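Local coordinates for protein beta-glucanase (Bacteroides thetaiotaomicron, PDB 6EUG) that probably hydrolyses beta-1,3-galactan links of arabinogalactan, acting here as the family 43 part of a longer protein that also carries a family 16 domain, at residues A[106-111]-A[134-139]; A[100-105]-A[138-143]; A[61-66]-A[71-76]; A[229-232]-A[237-240]. All blocks are in the same frame, centred on the assembly; numbering follows the deposited sequence. Where two conformers were deposited one is given.

Contact 1 of 4, residues A[106-111]-A[134-139]; sequences GCIMER and QGYGPA. With GIM (glucoimidazole), chain B.
OE1 of E110, on the carboxylate whose other oxygen holds Y136, accepts two hydroxyls of the bound glucoimidazole: O4 lies 2.6 Å from OE1, and O3 is a longer 3.3 Å from the same oxygen. This is the sugar pocket of a five-bladed beta-propeller, the fold of family 43 glycoside hydrolases; strand 108-117 opens the second four-stranded blade, and Y136 reaches in from the loop joining strands 122-130 and 140-146. The phenol OH donates to E110 OE2 over 2.7 Å, meeting it on the syn side, 23° out of the carboxylate plane. With its chain extended beyond CG (chi2 178°), E110 reaches both the ligand, through OE1, and the phenol, through OE2, and a bond at each oxygen limits the rotation of its carboxylate. CD1 of I108 packs over one face of the Y136 ring, displaced toward the rim, 4.0 Å from its centroid, a CH-pi contact, so I108 covers one face while the carboxylate of E110 meets the ring's edge. The same CD1 touches O of G135, in a type II' turn from Q134 to G137 whose second position is filled by a glycine of positive phi. R111, the next residue on the strand, continues the grip along the sugar, sharing O3 with E110: NE makes a weak bond to O3 at 3.0 Å, and NH2 donates to O2. D214 and Q320 add further hydrogen bonds to the ligand. At the Y136 end, O6 of the glucoimidazole approaches the phenol OH to 3.3 Å.

Contact 2 of 4, residues A[100-105]-A[138-143]; sequences GHDIEK and PARAAV
D102 and R140 meet at about a right angle, and their flat ends keep that relation: the carboxylate and guanidinium planes are 82° apart. The aspartate brings OD2 to the guanidinium edge, near its plane and on the NH1 side, so a single oxygen faces a single nitrogen instead of the paired, coplanar grip of a two-bond salt bridge. At 3.6 Å, OD2 to NH1 is a long ion pair. Water 1 fills in beside it, donating to OD1 of D102 over 2.7 Å and accepting from NH1 of R140 over 2.9 Å; it too lies in the guanidinium plane. S158, from strand 154-159, ties the pair more firmly, since its OG is hydrogen-bonded to both D102 OD2 and R140 NH1. The arginine gets there with its chain extended from CG to NE, crossing from the start of strand 140-146 to the loop 100-105. There D102 is the second residue of a type I turn from H101 to E104, closed by E104 N to H101 O at 3.1 Å. Within the turn H101 ND1 accepts I103 N, 18° out of the imidazole plane, while E104 OE2 takes G100 N from above its carboxylate and ties the turn to the residue before it. I103 packs on L129 and F155. This surface contact lies away from the sugar site, the R140 side chain about 13 Å from the glucoimidazole: a polar link, through water and a serine, between the loop entering the second propeller blade and that blade's third strand.

Contact 3 of 4, residues A[61-66]-A[71-76]; sequences GEHRPA and TEKGIN
G61 and N76 form an antiparallel hydrogen-bonded pair, N76 N to G61 O at 2.8 Å and G61 N to N76 O at 3.1 Å, followed by the non-hydrogen-bonded pair E62 with I75; H63 N to G74 O prolongs the pairing. Beyond it T71 OG1 becomes a crossing point: it donates to H63 O over 2.7 Å, in the carbonyl plane, and accepts the backbone N of both K73 and G74, an ST turn and an ST motif on one oxygen. With its CG anti to the backbone N (chi1 -178°), H63 lies alongside K73, whose CG sits squarely over the imidazole, 3.8 Å from the centroid, as a CH-pi contact. Water 2, in the ring plane, joins H63 ND1 to E72 N. On the E62 and I75 face, R64 grips E62 side-on: NE at 2.8 Å and NH1 at 3.0 Å both reach OE2, from the same side above the carboxylate. E62 OE1 accepts R111 N, and the side chain of E62 is about 5 Å from the glucoimidazole. The arrangement is the end of a beta hairpin, the two middle strands of the first blade in a family 43 propeller.

Contact 4 of 4, residues A[229-232]-A[237-240]; sequences YSSE and LQIA
Q238 and Y229 face each other across a beta hairpin, strands 225-231 and 236-242, the two middle strands of the third blade of the propeller. Their backbones form an antiparallel hydrogen-bonded pair, N of each to O of the other. From there the glutamine runs out extended over the neighbouring strand. Its CB packs against the phenol end of Y229, 3.5 Å from CZ. CG passes CB of S231, and CD lies 3.4 Å from OG of that serine, whose hydroxyl bonds instead to O of M211. At the tip the amide splits its work. OE1 accepts from Y229 OH at 2.7 Å, on a lone pair in the carbonyl plane, and NE2 donates to E232 OE2 at 3.0 Å, the acceptor lying in the amide plane; Q210 OE1 is a second partner of NE2. Bonds of opposite sense at O and N set which way round the amide sits and satisfy a buried polar group. Y229 makes this possible by standing its CG between backbone N and carbonyl carbon (chi1 56°), which turns the ring across toward its partner strand, with Q238 O over one face near the rim and CB of A240 at the edge by CE1, 4.0 Å away. Ring and amide planes are 69° apart. E232, whose OE1 is held by T236 and R255, offers OE2 through its anti lone pair. On the other side of the hairpin, OG of S230, hydrogen-bonded to E263 OE1 and N262 O, is touched by CD2 of L237 at 4.0 Å.

In the fold
Contacts 3 and 4 are buried hairpin pairings inside the first and third blades, on opposite sides of the chain's centre, whereas contacts 1 and 2 join loop to strand in the second blade. Contact 1 is partly buried at the ligand; contact 2, sharing P138 and A139 with it, lies outward at the surface, where water helps bridge a long ion pair. M109 of contact 1 packs on I103 of contact 2. Contact 3 meets the pocket strand of contact 1 through E62 and through R64, which makes a long, weak ion pair with E110, and it meets contact 2 through the salt bridge K105 to E72. Contact 4 touches none of the others.

Contact 1 of 4, residues A[106-111]-A[134-139]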
loop_
_atom_site.group_PDB
_atom_site.type_symbol
_atom_site.label_atom_id
_atom_site.label_comp_id
_atom_site.label_asym_id
_atom_site.label_seq_id
_atom_site.Cartn_x
_atom_site.Cartn_y
_atom_site.Cartn_z
ATOM N N GLY A 106 -13.163 -7.680 14.927
ATOM C CA GLY A 106 -12.284 -8.848 14.934
ATOM C C GLY A 106 -11.560 -9.076 13.621
ATOM O O GLY A 106 -10.552 -9.793 13.597
ATOM N N CYS A 107 -12.059 -8.481 12.522
ATOM C CA CYS A 107 -11.324 -8.515 11.232
ATOM C C CYS A 107 -10.042 -7.649 11.259
ATOM O O CYS A 107 -9.892 -6.730 12.079
ATOM C CB CYS A 107 -12.251 -8.101 10.082
ATOM S SG CYS A 107 -12.520 -6.314 9.966
ATOM N N ILE A 108 -9.096 -7.949 10.360
ATOM C CA ILE A 108 -7.887 -7.124 10.189
ATOM C C ILE A 108 -8.125 -6.146 9.027
ATOM O O ILE A 108 -8.571 -6.568 7.958
ATOM C CB ILE A 108 -6.666 -8.032 9.895
ATOM C CG1 ILE A 108 -6.274 -8.829 11.156
ATOM C CG2 ILE A 108 -5.473 -7.291 9.330
ATOM C CD1 ILE A 108 -5.335 -9.979 10.844
ATOM N N MET A 109 -7.842 -4.870 9.264
ATOM C CA MET A 109 -7.957 -3.811 8.273
ATOM C C MET A 109 -6.620 -3.069 8.246
ATOM O O MET A 109 -6.258 -2.417 9.237
ATOM C CB MET A 109 -9.083 -2.867 8.697
ATOM C CG MET A 109 -10.468 -3.505 8.684
ATOM S SD MET A 109 -11.631 -2.327 9.359
ATOM C CE MET A 109 -12.973 -2.329 8.181
ATOM N N GLU A 110 -5.885 -3.191 7.126
ATOM C CA GLU A 110 -4.534 -2.609 6.957
ATOM C C GLU A 110 -4.331 -1.800 5.666
ATOM O O GLU A 110 -5.012 -2.013 4.649
ATOM C CB GLU A 110 -3.442 -3.692 7.040
ATOM C CG GLU A 110 -3.344 -4.316 8.427
ATOM C CD GLU A 110 -2.311 -5.426 8.576
ATOM O OE1 GLU A 110 -1.632 -5.806 7.578
ATOM O OE2 GLU A 110 -2.202 -5.967 9.720
ATOM N N ARG A 111 -3.421 -0.838 5.772
ATOM C CA ARG A 111 -2.901 -0.092 4.638
ATOM C C ARG A 111 -3.975 0.570 3.780
ATOM O O ARG A 111 -3.927 0.518 2.554
ATOM C CB ARG A 111 -1.901 -0.952 3.837
ATOM C CG ARG A 111 -0.638 -1.301 4.612
ATOM C CD ARG A 111 0.480 -1.959 3.788
ATOM N NE ARG A 111 1.605 -2.309 4.664
ATOM C CZ ARG A 111 2.547 -1.461 5.099
ATOM N NH1 ARG A 111 2.614 -0.212 4.673
ATOM N NH2 ARG A 111 3.499 -1.883 5.948
ATOM N N GLN A 134 -9.577 -15.859 10.811
ATOM C CA GLN A 134 -8.890 -16.603 9.750
ATOM C C GLN A 134 -7.407 -16.247 9.578
ATOM O O GLN A 134 -6.783 -16.628 8.582
ATOM C CB GLN A 134 -9.680 -16.482 8.413
ATOM C CG GLN A 134 -11.122 -16.939 8.573
ATOM C CD GLN A 134 -11.830 -17.251 7.267
ATOM O OE1 GLN A 134 -11.257 -17.829 6.345
ATOM N NE2 GLN A 134 -13.103 -16.877 7.189
ATOM N N GLY A 135 -6.816 -15.555 10.555
ATOM C CA GLY A 135 -5.403 -15.141 10.462
ATOM C C GLY A 135 -5.168 -14.243 9.234
ATOM O O GLY A 135 -5.959 -13.361 8.947
ATOM N N TYR A 136 -4.089 -14.484 8.507
ATOM C CA TYR A 136 -3.830 -13.793 7.226
ATOM C C TYR A 136 -4.121 -14.701 5.980
ATOM O O TYR A 136 -3.680 -14.415 4.863
ATOM C CB TYR A 136 -2.387 -13.218 7.208
ATOM C CG TYR A 136 -2.182 -11.950 8.044
ATOM C CD1 TYR A 136 -1.853 -12.028 9.390
ATOM C CD2 TYR A 136 -2.283 -10.679 7.474
ATOM C CE1 TYR A 136 -1.661 -10.887 10.168
ATOM C CE2 TYR A 136 -2.104 -9.529 8.244
ATOM C CZ TYR A 136 -1.773 -9.639 9.601
ATOM O OH TYR A 136 -1.583 -8.531 10.415
ATOM N N GLY A 137 -4.874 -15.776 6.169
ATOM C CA GLY A 137 -5.276 -16.674 5.089
ATOM C C GLY A 137 -6.040 -16.066 3.915
ATOM O O GLY A 137 -5.643 -16.254 2.780
ATOM N N PRO A 138 -7.163 -15.362 4.179
ATOM C CA PRO A 138 -7.999 -14.898 3.061
ATOM C C PRO A 138 -7.344 -13.993 1.995
ATOM O O PRO A 138 -7.731 -14.058 0.833
ATOM C CB PRO A 138 -9.182 -14.205 3.769
ATOM C CG PRO A 138 -9.269 -14.919 5.085
ATOM C CD PRO A 138 -7.845 -15.219 5.475
ATOM N N ALA A 139 -6.421 -13.108 2.405
ATOM C CA ALA A 139 -5.655 -12.252 1.510
ATOM C C ALA A 139 -6.533 -11.483 0.539
ATOM O O ALA A 139 -6.393 -11.631 -0.687
ATOM C CB ALA A 139 -4.575 -13.072 0.778
HETATM C C1 GIM B . 3.833 -6.855 7.192
HETATM C C2 GIM B . 3.059 -5.779 6.533
HETATM N N10 GIM B . 3.614 -7.347 8.424
HETATM C C3 GIM B . 2.216 -5.031 7.583
HETATM C C4 GIM B . 1.533 -6.068 8.524
HETATM C C5 GIM B . 2.586 -6.812 9.359
HETATM C C6 GIM B . 1.990 -7.916 10.231
HETATM C C7 GIM B . 5.297 -8.463 7.509
HETATM C C8 GIM B . 4.524 -8.334 8.646
HETATM N N1 GIM B . 4.857 -7.540 6.624
HETATM O O3 GIM B . 1.197 -4.245 6.947
HETATM O O2 GIM B . 3.966 -4.997 5.712
HETATM O O4 GIM B . 0.696 -7.024 7.825
HETATM O O6 GIM B . 1.510 -8.986 9.422
#

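Contact 2 of 4, residues A[100-105]-A[138-143]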
loop_
_atom_site.group_PDB
_atom_site.type_symbol
_atom_site.label_atom_id
_atom_site.label_comp_id
_atom_site.label_asym_id
_atom_site.label_seq_id
_atom_site.Cartn_x
_atom_site.Cartn_y
_atom_site.Cartn_z
ATOM N N GLY A 100 -21.170 -12.001 11.266
ATOM C CA GLY A 100 -20.749 -12.607 10.011
ATOM C C GLY A 100 -20.400 -11.680 8.857
ATOM O O GLY A 100 -20.097 -12.158 7.770
ATOM N N HIS A 101 -20.446 -10.371 9.082
ATOM C CA HIS A 101 -20.136 -9.354 8.037
ATOM C C HIS A 101 -18.642 -9.396 7.696
ATOM O O HIS A 101 -17.805 -9.677 8.578
ATOM C CB HIS A 101 -20.516 -7.960 8.523
ATOM C CG HIS A 101 -20.590 -6.934 7.436
ATOM N ND1 HIS A 101 -19.495 -6.217 7.008
ATOM C CD2 HIS A 101 -21.643 -6.488 6.701
ATOM C CE1 HIS A 101 -19.863 -5.390 6.042
ATOM N NE2 HIS A 101 -21.167 -5.521 5.848
ATOM N N ASP A 102 -18.298 -9.091 6.448
ATOM C CA ASP A 102 -16.891 -9.138 6.012
ATOM C C ASP A 102 -16.008 -8.237 6.898
ATOM O O ASP A 102 -14.866 -8.605 7.190
ATOM C CB ASP A 102 -16.725 -8.686 4.527
ATOM C CG ASP A 102 -17.113 -9.759 3.497
ATOM O OD1 ASP A 102 -17.580 -10.874 3.879
ATOM O OD2 ASP A 102 -16.948 -9.458 2.261
ATOM N N ILE A 103 -16.506 -7.067 7.305
ATOM C CA ILE A 103 -15.725 -6.163 8.197
ATOM C C ILE A 103 -16.194 -6.137 9.658
ATOM O O ILE A 103 -16.015 -5.135 10.379
ATOM C CB ILE A 103 -15.540 -4.740 7.614
ATOM C CG1 ILE A 103 -16.860 -4.017 7.359
ATOM C CG2 ILE A 103 -14.713 -4.819 6.329
ATOM C CD1 ILE A 103 -16.693 -2.512 7.203
ATOM N N GLU A 104 -16.762 -7.249 10.117
ATOM C CA GLU A 104 -17.166 -7.374 11.520
ATOM C C GLU A 104 -15.982 -7.183 12.462
ATOM O O GLU A 104 -14.825 -7.547 12.120
ATOM C CB GLU A 104 -17.865 -8.711 11.776
ATOM C CG GLU A 104 -17.019 -9.957 11.718
ATOM C CD GLU A 104 -17.867 -11.194 11.952
ATOM O OE1 GLU A 104 -17.732 -12.112 11.106
ATOM O OE2 GLU A 104 -18.691 -11.200 12.939
ATOM N N LYS A 105 -16.261 -6.610 13.635
ATOM C CA LYS A 105 -15.218 -6.425 14.658
ATOM C C LYS A 105 -14.489 -7.759 14.900
ATOM O O LYS A 105 -15.131 -8.824 15.057
ATOM C CB LYS A 105 -15.788 -5.886 15.981
ATOM C CG LYS A 105 -14.734 -5.314 16.926
ATOM C CD LYS A 105 -15.296 -4.992 18.289
ATOM C CE LYS A 105 -14.204 -5.024 19.357
ATOM N NZ LYS A 105 -13.791 -3.642 19.607
ATOM N N PRO A 138 -7.163 -15.362 4.179
ATOM C CA PRO A 138 -7.999 -14.898 3.061
ATOM C C PRO A 138 -7.344 -13.993 1.995
ATOM O O PRO A 138 -7.731 -14.058 0.833
ATOM C CB PRO A 138 -9.182 -14.205 3.769
ATOM C CG PRO A 138 -9.269 -14.919 5.085
ATOM C CD PRO A 138 -7.845 -15.219 5.475
ATOM N N ALA A 139 -6.421 -13.108 2.405
ATOM C CA ALA A 139 -5.655 -12.252 1.510
ATOM C C ALA A 139 -6.533 -11.483 0.539
ATOM O O ALA A 139 -6.393 -11.631 -0.687
ATOM C CB ALA A 139 -4.575 -13.072 0.778
ATOM N N ARG A 140 -7.444 -10.668 1.098
ATOM C CA ARG A 140 -8.404 -9.907 0.299
ATOM C C ARG A 140 -8.116 -8.389 0.217
ATOM O O ARG A 140 -7.420 -7.795 1.085
ATOM C CB ARG A 140 -9.810 -10.073 0.870
ATOM C CG ARG A 140 -10.398 -11.488 0.829
ATOM C CD ARG A 140 -11.858 -11.494 1.279
ATOM N NE ARG A 140 -12.465 -12.817 1.108
ATOM C CZ ARG A 140 -13.765 -13.072 1.158
ATOM N NH1 ARG A 140 -14.654 -12.103 1.324
ATOM N NH2 ARG A 140 -14.189 -14.322 1.031
ATOM N N ALA A 141 -8.643 -7.785 -0.855
ATOM C CA ALA A 141 -8.806 -6.340 -0.918
ATOM C C ALA A 141 -10.277 -6.018 -0.728
ATOM O O ALA A 141 -11.137 -6.723 -1.243
ATOM C CB ALA A 141 -8.311 -5.766 -2.233
ATOM N N ALA A 142 -10.536 -4.944 -0.009
ATOM C CA ALA A 142 -11.910 -4.429 0.191
ATOM C C ALA A 142 -12.077 -3.011 -0.360
ATOM O O ALA A 142 -11.126 -2.242 -0.347
ATOM C CB ALA A 142 -12.249 -4.453 1.658
ATOM N N VAL A 143 -13.317 -2.646 -0.731
ATOM C CA VAL A 143 -13.610 -1.320 -1.273
ATOM C C VAL A 143 -14.852 -0.722 -0.573
ATOM O O VAL A 143 -15.810 -1.426 -0.242
ATOM C CB VAL A 143 -13.760 -1.346 -2.816
ATOM C CG1 VAL A 143 -14.980 -2.098 -3.274
ATOM C CG2 VAL A 143 -13.801 0.061 -3.407
HETATM O O HOH W 1 -17.439 -12.681 1.834
#

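Contact 3 of 4, residues A[61-66]-A[71-76]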
loop_
_atom_site.group_PDB
_atom_site.type_symbol
_atom_site.label_atom_id
_atom_site.label_comp_id
_atom_site.label_asym_id
_atom_site.label_seq_id
_atom_site.Cartn_x
_atom_site.Cartn_y
_atom_site.Cartn_z
ATOM N N GLY A 61 -5.495 6.250 8.039
ATOM C CA GLY A 61 -4.597 5.161 8.450
ATOM C C GLY A 61 -5.273 4.192 9.424
ATOM O O GLY A 61 -6.435 4.404 9.859
ATOM N N GLU A 62 -4.522 3.150 9.783
ATOM C CA GLU A 62 -4.963 2.109 10.746
ATOM C C GLU A 62 -5.047 2.697 12.156
ATOM O O GLU A 62 -4.098 3.391 12.609
ATOM C CB GLU A 62 -3.943 0.987 10.777
ATOM C CG GLU A 62 -3.647 0.332 9.446
ATOM C CD GLU A 62 -2.272 -0.318 9.367
ATOM O OE1 GLU A 62 -1.948 -0.841 8.281
ATOM O OE2 GLU A 62 -1.527 -0.327 10.395
ATOM N N HIS A 63 -6.183 2.489 12.834
ATOM C CA HIS A 63 -6.270 2.730 14.265
ATOM C C HIS A 63 -5.724 1.469 14.974
ATOM O O HIS A 63 -6.314 0.392 14.877
ATOM C CB HIS A 63 -7.730 3.028 14.665
ATOM C CG HIS A 63 -7.915 3.338 16.099
ATOM N ND1 HIS A 63 -7.714 2.402 17.094
ATOM C CD2 HIS A 63 -8.379 4.456 16.713
ATOM C CE1 HIS A 63 -8.023 2.946 18.259
ATOM N NE2 HIS A 63 -8.397 4.196 18.062
ATOM N N ARG A 64 -4.550 1.594 15.591
ATOM C CA ARG A 64 -3.897 0.481 16.239
ATOM C C ARG A 64 -4.107 0.522 17.750
ATOM O O ARG A 64 -4.137 1.607 18.341
ATOM C CB ARG A 64 -2.383 0.433 15.934
ATOM C CG ARG A 64 -2.006 0.063 14.495
ATOM C CD ARG A 64 -2.275 -1.396 14.162
ATOM N NE ARG A 64 -1.780 -1.735 12.832
ATOM C CZ ARG A 64 -1.511 -2.969 12.405
ATOM N NH1 ARG A 64 -1.045 -3.150 11.175
ATOM N NH2 ARG A 64 -1.665 -4.027 13.206
ATOM N N PRO A 65 -4.129 -0.667 18.389
ATOM C CA PRO A 65 -4.235 -0.800 19.831
ATOM C C PRO A 65 -2.876 -0.616 20.559
ATOM O O PRO A 65 -1.804 -0.773 19.949
ATOM C CB PRO A 65 -4.781 -2.225 19.974
ATOM C CG PRO A 65 -4.170 -2.977 18.887
ATOM C CD PRO A 65 -4.168 -1.995 17.725
ATOM N N ALA A 66 -2.927 -0.302 21.860
ATOM C CA ALA A 66 -1.732 -0.173 22.711
ATOM C C ALA A 66 -1.169 -1.527 23.099
ATOM O O ALA A 66 0.024 -1.621 23.402
ATOM C CB ALA A 66 -2.038 0.632 23.972
ATOM N N THR A 71 -7.046 -4.129 14.936
ATOM C CA THR A 71 -7.798 -2.939 15.295
ATOM C C THR A 71 -9.036 -3.276 16.117
ATOM O O THR A 71 -9.748 -4.285 15.850
ATOM C CB THR A 71 -8.184 -2.077 14.050
ATOM O OG1 THR A 71 -8.685 -0.784 14.472
ATOM C CG2 THR A 71 -9.227 -2.772 13.174
ATOM N N GLU A 72 -9.315 -2.392 17.072
ATOM C CA GLU A 72 -10.588 -2.350 17.779
ATOM C C GLU A 72 -11.670 -1.479 17.086
ATOM O O GLU A 72 -12.865 -1.507 17.500
ATOM C CB GLU A 72 -10.376 -1.854 19.225
ATOM C CG GLU A 72 -9.624 -2.806 20.148
ATOM C CD GLU A 72 -10.479 -3.869 20.822
ATOM O OE1 GLU A 72 -9.925 -4.911 21.228
ATOM O OE2 GLU A 72 -11.704 -3.684 20.975
ATOM N N LYS A 73 -11.266 -0.667 16.086
ATOM C CA LYS A 73 -12.101 0.417 15.583
ATOM C C LYS A 73 -12.257 0.532 14.071
ATOM O O LYS A 73 -13.372 0.821 13.615
ATOM C CB LYS A 73 -11.589 1.778 16.097
ATOM C CG LYS A 73 -11.550 1.902 17.614
ATOM C CD LYS A 73 -12.920 2.007 18.264
ATOM C CE LYS A 73 -12.793 1.899 19.788
ATOM N NZ LYS A 73 -14.148 1.980 20.391
ATOM N N GLY A 74 -11.172 0.304 13.306
ATOM C CA GLY A 74 -11.180 0.504 11.830
ATOM C C GLY A 74 -10.142 1.505 11.342
ATOM O O GLY A 74 -8.959 1.476 11.785
ATOM N N ILE A 75 -10.557 2.322 10.369
ATOM C CA ILE A 75 -9.685 3.275 9.674
ATOM C C ILE A 75 -9.957 4.699 10.180
ATOM O O ILE A 75 -11.099 5.207 10.076
ATOM C CB ILE A 75 -9.921 3.197 8.150
ATOM C CG1 ILE A 75 -9.685 1.760 7.593
ATOM C CG2 ILE A 75 -9.099 4.259 7.410
ATOM C CD1 ILE A 75 -8.336 1.122 7.956
ATOM N N ASN A 76 -8.915 5.334 10.707
ATOM C CA ASN A 76 -8.974 6.680 11.324
ATOM C C ASN A 76 -8.676 7.752 10.276
ATOM O O ASN A 76 -8.016 7.451 9.267
ATOM C CB ASN A 76 -7.924 6.730 12.467
ATOM C CG ASN A 76 -8.362 7.508 13.698
ATOM O OD1 ASN A 76 -9.498 7.978 13.814
ATOM N ND2 ASN A 76 -7.452 7.595 14.672
HETATM O O HOH W 2 -7.442 -0.383 17.857
#

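Contact 4 of 4, residues A[229-232]-A[237-240]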
loop_
_atom_site.group_PDB
_atom_site.type_symbol
_atom_site.label_atom_id
_atom_site.label_comp_id
_atom_site.label_asym_id
_atom_site.label_seq_id
_atom_site.Cartn_x
_atom_site.Cartn_y
_atom_site.Cartn_z
ATOM N N TYR A 229 -0.427 -4.390 -5.561
ATOM C CA TYR A 229 -0.461 -5.249 -4.349
ATOM C C TYR A 229 0.517 -6.415 -4.337
ATOM O O TYR A 229 0.903 -6.914 -5.392
ATOM C CB TYR A 229 -1.904 -5.763 -4.106
ATOM C CG TYR A 229 -2.474 -6.510 -5.329
ATOM C CD1 TYR A 229 -3.059 -5.802 -6.408
ATOM C CD2 TYR A 229 -2.353 -7.913 -5.459
ATOM C CE1 TYR A 229 -3.533 -6.476 -7.519
ATOM C CE2 TYR A 229 -2.831 -8.587 -6.569
ATOM C CZ TYR A 229 -3.377 -7.868 -7.628
ATOM O OH TYR A 229 -3.810 -8.538 -8.751
ATOM N N SER A 230 0.885 -6.850 -3.123
ATOM C CA SER A 230 1.693 -8.038 -2.929
ATOM C C SER A 230 0.768 -9.273 -3.066
ATOM O O SER A 230 -0.252 -9.382 -2.385
ATOM C CB SER A 230 2.399 -8.006 -1.566
ATOM O OG SER A 230 3.215 -6.846 -1.427
ATOM N N SER A 231 1.139 -10.183 -3.958
ATOM C CA SER A 231 0.304 -11.349 -4.352
ATOM C C SER A 231 1.092 -12.677 -4.287
ATOM O O SER A 231 2.262 -12.687 -3.911
ATOM C CB SER A 231 -0.209 -11.138 -5.791
ATOM O OG SER A 231 -1.302 -11.997 -6.130
ATOM N N GLU A 232 0.460 -13.802 -4.652
ATOM C CA GLU A 232 1.159 -15.083 -4.733
ATOM C C GLU A 232 1.941 -15.413 -3.417
ATOM O O GLU A 232 3.166 -15.613 -3.418
ATOM C CB GLU A 232 2.092 -15.068 -5.966
ATOM C CG GLU A 232 1.427 -14.699 -7.286
ATOM C CD GLU A 232 2.350 -14.592 -8.496
ATOM O OE1 GLU A 232 3.438 -15.272 -8.551
ATOM O OE2 GLU A 232 2.023 -13.762 -9.416
ATOM N N LEU A 237 4.752 -8.985 -6.992
ATOM C CA LEU A 237 3.868 -7.801 -7.075
ATOM C C LEU A 237 2.940 -7.917 -8.293
ATOM O O LEU A 237 3.362 -8.409 -9.340
ATOM C CB LEU A 237 4.641 -6.507 -7.236
ATOM C CG LEU A 237 5.358 -5.946 -6.022
ATOM C CD1 LEU A 237 6.267 -4.837 -6.496
ATOM C CD2 LEU A 237 4.349 -5.428 -4.990
ATOM N N GLN A 238 1.684 -7.472 -8.133
ATOM C CA GLN A 238 0.762 -7.333 -9.274
ATOM C C GLN A 238 0.209 -5.909 -9.367
ATOM O O GLN A 238 0.083 -5.224 -8.333
ATOM C CB GLN A 238 -0.351 -8.403 -9.244
ATOM C CG GLN A 238 0.165 -9.828 -9.449
ATOM C CD GLN A 238 -0.914 -10.910 -9.360
ATOM O OE1 GLN A 238 -2.112 -10.589 -9.256
ATOM N NE2 GLN A 238 -0.498 -12.204 -9.376
ATOM N N ILE A 239 -0.048 -5.449 -10.615
ATOM C CA ILE A 239 -0.606 -4.117 -10.905
ATOM C C ILE A 239 -1.840 -4.346 -11.754
ATOM O O ILE A 239 -1.708 -4.894 -12.854
ATOM C CB ILE A 239 0.381 -3.217 -11.676
ATOM C CG1 ILE A 239 1.709 -3.122 -10.909
ATOM C CG2 ILE A 239 -0.228 -1.839 -11.936
ATOM C CD1 ILE A 239 2.764 -2.210 -11.538
ATOM N N ALA A 240 -3.006 -3.936 -11.229
ATOM C CA ALA A 240 -4.333 -4.199 -11.839
ATOM C C ALA A 240 -5.102 -2.901 -12.124
ATOM O O ALA A 240 -5.320 -2.076 -11.227
ATOM C CB ALA A 240 -5.160 -5.095 -10.933
#